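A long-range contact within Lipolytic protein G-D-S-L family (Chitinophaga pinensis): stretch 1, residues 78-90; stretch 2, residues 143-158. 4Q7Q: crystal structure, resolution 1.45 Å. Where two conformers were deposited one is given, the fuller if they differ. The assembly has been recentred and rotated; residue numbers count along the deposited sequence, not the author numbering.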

# COMPACT_ATOMS: atom_id res chain seq x y z
N LEU A 78 2.81 3.08 3.86
CA LEU A 78 1.84 2.73 4.89
C LEU A 78 0.62 3.63 4.82
O LEU A 78 0.71 4.75 4.31
N GLY A 79 -0.50 3.16 5.34
CA GLY A 79 -1.65 4.01 5.51
C GLY A 79 -2.96 3.38 5.08
O GLY A 79 -4.02 3.70 5.63
N THR A 80 -2.91 2.46 4.13
CA THR A 80 -4.14 1.87 3.63
C THR A 80 -4.87 1.09 4.73
O THR A 80 -6.10 1.14 4.83
N ASN A 81 -4.12 0.42 5.59
CA ASN A 81 -4.76 -0.31 6.69
C ASN A 81 -5.25 0.62 7.79
O ASN A 81 -6.26 0.33 8.42
N ASP A 82 -4.53 1.71 8.01
CA ASP A 82 -4.98 2.75 8.94
C ASP A 82 -6.34 3.28 8.51
O ASP A 82 -7.23 3.46 9.34
N TRP A 83 -6.48 3.55 7.22
CA TRP A 83 -7.76 4.00 6.68
C TRP A 83 -8.87 2.99 6.94
O TRP A 83 -9.94 3.34 7.45
N TRP A 84 -8.63 1.73 6.59
CA TRP A 84 -9.67 0.73 6.75
C TRP A 84 -10.05 0.55 8.22
O TRP A 84 -11.21 0.30 8.54
N GLN A 85 -9.09 0.72 9.12
CA GLN A 85 -9.37 0.52 10.54
C GLN A 85 -9.95 1.77 11.19
O GLN A 85 -10.36 1.73 12.35
N GLY A 86 -10.02 2.87 10.43
CA GLY A 86 -10.63 4.09 10.94
C GLY A 86 -9.74 4.89 11.89
O GLY A 86 -10.25 5.69 12.68
N ARG A 87 -8.43 4.68 11.82
CA ARG A 87 -7.50 5.45 12.66
C ARG A 87 -7.53 6.91 12.26
O ARG A 87 -7.51 7.22 11.07
N PRO A 88 -7.56 7.82 13.24
CA PRO A 88 -7.57 9.24 12.88
C PRO A 88 -6.28 9.65 12.17
O PRO A 88 -5.18 9.30 12.59
N VAL A 89 -6.45 10.39 11.09
CA VAL A 89 -5.32 10.91 10.34
C VAL A 89 -4.51 11.87 11.21
O VAL A 89 -3.29 11.82 11.24
N GLY A 90 -5.22 12.72 11.94
CA GLY A 90 -4.56 13.74 12.74
C GLY A 90 -4.21 14.97 11.94
O GLY A 90 -4.75 15.21 10.85
N ASN A 143 -13.11 -12.22 4.85
CA ASN A 143 -12.27 -11.05 5.04
C ASN A 143 -12.39 -10.20 3.79
O ASN A 143 -11.83 -10.51 2.74
N ASN A 144 -13.16 -9.12 3.91
CA ASN A 144 -13.38 -8.24 2.78
C ASN A 144 -13.57 -6.80 3.22
O ASN A 144 -13.75 -6.53 4.41
N ALA A 145 -13.54 -5.87 2.27
CA ALA A 145 -13.63 -4.44 2.58
C ALA A 145 -14.12 -3.69 1.36
O ALA A 145 -13.88 -4.11 0.23
N PHE A 146 -14.81 -2.57 1.58
CA PHE A 146 -15.23 -1.76 0.45
C PHE A 146 -14.11 -0.86 -0.06
O PHE A 146 -13.11 -0.66 0.64
N GLY A 147 -14.27 -0.36 -1.28
CA GLY A 147 -13.24 0.43 -1.92
C GLY A 147 -13.18 1.88 -1.47
O GLY A 147 -14.07 2.36 -0.77
N SER A 148 -12.15 2.59 -1.92
CA SER A 148 -11.92 3.96 -1.44
C SER A 148 -12.83 5.01 -2.10
O SER A 148 -12.66 6.20 -1.88
N TYR A 149 -13.79 4.56 -2.89
CA TYR A 149 -14.88 5.43 -3.34
C TYR A 149 -15.82 5.81 -2.18
O TYR A 149 -16.64 6.72 -2.32
N GLN A 150 -15.72 5.11 -1.05
CA GLN A 150 -16.57 5.35 0.11
C GLN A 150 -15.72 5.75 1.31
O GLN A 150 -14.57 5.30 1.43
N LYS A 151 -16.26 6.59 2.19
CA LYS A 151 -15.57 6.93 3.43
C LYS A 151 -15.60 5.78 4.41
O LYS A 151 -16.54 4.98 4.42
N LYS A 152 -14.57 5.69 5.25
CA LYS A 152 -14.57 4.75 6.35
C LYS A 152 -14.42 5.58 7.60
O LYS A 152 -13.47 6.34 7.73
N ASN A 153 -15.39 5.45 8.51
CA ASN A 153 -15.38 6.23 9.74
C ASN A 153 -15.17 7.72 9.48
O ASN A 153 -14.42 8.39 10.18
N GLY A 154 -15.83 8.23 8.44
CA GLY A 154 -15.80 9.66 8.15
C GLY A 154 -14.54 10.16 7.49
O GLY A 154 -14.35 11.36 7.35
N GLN A 155 -13.67 9.25 7.07
CA GLN A 155 -12.42 9.63 6.41
C GLN A 155 -12.27 9.01 5.04
O GLN A 155 -12.61 7.84 4.84
N THR A 156 -11.77 9.78 4.08
CA THR A 156 -11.43 9.23 2.77
C THR A 156 -9.99 8.75 2.79
O THR A 156 -9.17 9.23 3.57
N LEU A 157 -9.68 7.81 1.91
CA LEU A 157 -8.31 7.34 1.78
C LEU A 157 -7.43 8.48 1.28
O LEU A 157 -6.25 8.58 1.64
N GLU A 158 -8.02 9.37 0.48
CA GLU A 158 -7.28 10.51 -0.01
C GLU A 158 -6.69 11.37 1.12
O GLU A 158 -5.61 11.93 0.97

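Two tryptophans on a short helix pack against a mostly irregular second stretch, in a contact that joins aromatic packing to four hydrogen bonds. W83 (chi1 t, 169°) points toward the other stretch, its indole sandwiched between K152 CB over one face and L157 over the other, where L157 CB lies 4.0 Å from the centroid of the five-membered ring. Backbone oxygens line its edge, and W83 NE1 donates to Q155 O at 3.0 Å, so a large apolar ring is buried without stranding its N-H.

W84 (also t) starts away from the other stretch, but its long side chain brings the ring back. A145 CB packs on one face, 3.4 Å from W84 CZ2, a close fit suited to a small methyl; K152 NZ sits over the other in a cation-pi contact. The ring edge meets the face of F146 (chi1 p), with W84 CZ3 3.5 Å from F146 CE2. K152 (t, p, t, m) serves both indoles, and its NZ also donates to W84 O at 2.7 Å.

Q155 (chi1 m) uses both ends of its amide: NE2 donates to R87 O at 2.8 Å, and OE1 accepts from V89 N at 3.1 Å. One water bridges W83 O, K152 O and Q155 NE2. At G86, positive phi favours glycine, and a CB would clash with N153 ND2.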

# COMPACT_ATOMS: atom_id res chain seq x y z
CB LEU A 78 2.45 2.89 6.28
CG LEU A 78 3.59 1.95 6.62
CD1 LEU A 78 4.32 2.46 7.87
CD2 LEU A 78 3.06 0.53 6.83
CB THR A 80 -3.92 1.03 2.34
OG1 THR A 80 -5.17 0.85 1.68
CG2 THR A 80 -3.28 -0.32 2.63
CB ASN A 81 -3.86 -1.41 7.23
CG ASN A 81 -3.58 -2.48 6.20
OD1 ASN A 81 -4.45 -2.82 5.40
ND2 ASN A 81 -2.36 -3.01 6.20
CB ASP A 82 -3.99 3.92 8.97
CG ASP A 82 -2.61 3.50 9.40
OD1 ASP A 82 -1.94 2.79 8.62
OD2 ASP A 82 -2.19 3.89 10.51
CB TRP A 83 -7.66 4.32 5.18
CG TRP A 83 -9.01 4.53 4.56
CD1 TRP A 83 -9.78 5.66 4.64
CD2 TRP A 83 -9.75 3.60 3.76
NE1 TRP A 83 -10.96 5.48 3.95
CE2 TRP A 83 -10.97 4.22 3.40
CE3 TRP A 83 -9.51 2.29 3.32
CZ2 TRP A 83 -11.93 3.59 2.62
CZ3 TRP A 83 -10.47 1.66 2.55
CH2 TRP A 83 -11.67 2.31 2.21
CB TRP A 84 -9.27 -0.62 6.12
CG TRP A 84 -10.36 -1.62 6.30
CD1 TRP A 84 -10.33 -2.75 7.06
CD2 TRP A 84 -11.69 -1.52 5.78
NE1 TRP A 84 -11.55 -3.38 7.01
CE2 TRP A 84 -12.41 -2.64 6.24
CE3 TRP A 84 -12.34 -0.59 4.95
CZ2 TRP A 84 -13.74 -2.87 5.90
CZ3 TRP A 84 -13.67 -0.82 4.62
CH2 TRP A 84 -14.35 -1.95 5.09
CB GLN A 85 -8.12 0.03 11.27
CG GLN A 85 -7.75 -1.38 10.84
CD GLN A 85 -6.56 -1.96 11.56
OE1 GLN A 85 -6.24 -1.57 12.69
NE2 GLN A 85 -5.89 -2.92 10.92
CB ARG A 87 -6.05 4.98 12.48
CG ARG A 87 -5.59 3.82 13.32
CD ARG A 87 -4.07 3.73 13.26
NE ARG A 87 -3.39 4.41 14.37
CZ ARG A 87 -2.26 5.10 14.25
NH1 ARG A 87 -1.67 5.24 13.07
NH2 ARG A 87 -1.71 5.67 15.33
CB PRO A 88 -7.68 9.95 14.24
CG PRO A 88 -7.29 8.95 15.25
CD PRO A 88 -7.62 7.60 14.70
CB VAL A 89 -5.80 11.65 9.09
CG1 VAL A 89 -4.67 12.44 8.46
CG2 VAL A 89 -6.42 10.67 8.10
CB ASN A 143 -10.82 -11.48 5.26
CG ASN A 143 -9.94 -10.33 5.71
OD1 ASN A 143 -10.16 -9.17 5.35
ND2 ASN A 143 -8.93 -10.66 6.51
CB ASN A 144 -14.56 -8.75 1.93
CG ASN A 144 -15.85 -8.85 2.73
OD1 ASN A 144 -16.45 -7.84 3.10
ND2 ASN A 144 -16.28 -10.08 2.99
CB ALA A 145 -12.27 -3.91 3.00
CB PHE A 146 -16.49 -0.96 0.77
CG PHE A 146 -16.37 -0.02 1.94
CD1 PHE A 146 -15.74 1.21 1.81
CD2 PHE A 146 -16.95 -0.35 3.16
CE1 PHE A 146 -15.68 2.09 2.89
CE2 PHE A 146 -16.90 0.51 4.24
CZ PHE A 146 -16.26 1.73 4.11
CB SER A 148 -10.43 4.33 -1.55
OG SER A 148 -9.90 4.07 -2.84
CB TYR A 149 -15.68 4.75 -4.47
CG TYR A 149 -16.23 3.39 -4.06
CD1 TYR A 149 -17.40 3.29 -3.31
CD2 TYR A 149 -15.57 2.22 -4.41
CE1 TYR A 149 -17.89 2.06 -2.91
CE2 TYR A 149 -16.06 0.98 -4.03
CZ TYR A 149 -17.22 0.91 -3.28
OH TYR A 149 -17.71 -0.31 -2.88
CB GLN A 150 -17.41 4.10 0.41
CG GLN A 150 -18.33 4.15 1.64
CD GLN A 150 -19.43 5.20 1.52
OE1 GLN A 150 -19.17 6.40 1.54
NE2 GLN A 150 -20.67 4.73 1.38
CB LYS A 151 -16.20 8.16 4.10
CG LYS A 151 -15.87 9.47 3.41
CD LYS A 151 -16.52 10.67 4.09
CE LYS A 151 -15.88 11.97 3.62
NZ LYS A 151 -16.51 13.20 4.21
CB LYS A 152 -13.41 3.76 6.22
CG LYS A 152 -13.33 2.76 7.37
CD LYS A 152 -14.57 1.88 7.43
CE LYS A 152 -14.47 0.84 8.55
NZ LYS A 152 -13.76 -0.39 8.12
CB ASN A 153 -14.33 5.67 10.71
CG ASN A 153 -14.66 4.26 11.18
OD1 ASN A 153 -15.50 3.58 10.59
ND2 ASN A 153 -14.03 3.83 12.26
CB GLN A 155 -11.21 9.24 7.27
CG GLN A 155 -11.25 9.81 8.67
CD GLN A 155 -9.99 9.51 9.47
OE1 GLN A 155 -9.36 10.43 10.01
NE2 GLN A 155 -9.64 8.24 9.58
CB THR A 156 -11.52 10.28 1.66
OG1 THR A 156 -10.53 11.29 1.88
CG2 THR A 156 -12.91 10.91 1.62
CB LEU A 157 -8.23 6.13 0.84
CG LEU A 157 -6.86 5.48 0.66
CD1 LEU A 157 -6.25 5.04 1.99
CD2 LEU A 157 -6.99 4.31 -0.29
CB GLU A 158 -8.13 11.37 -0.94
CG GLU A 158 -7.32 12.48 -1.58
CD GLU A 158 -8.12 13.36 -2.52
OE1 GLU A 158 -9.37 13.35 -2.45
OE2 GLU A 158 -7.49 14.06 -3.33
O HOH W 1 -10.78 5.92 8.17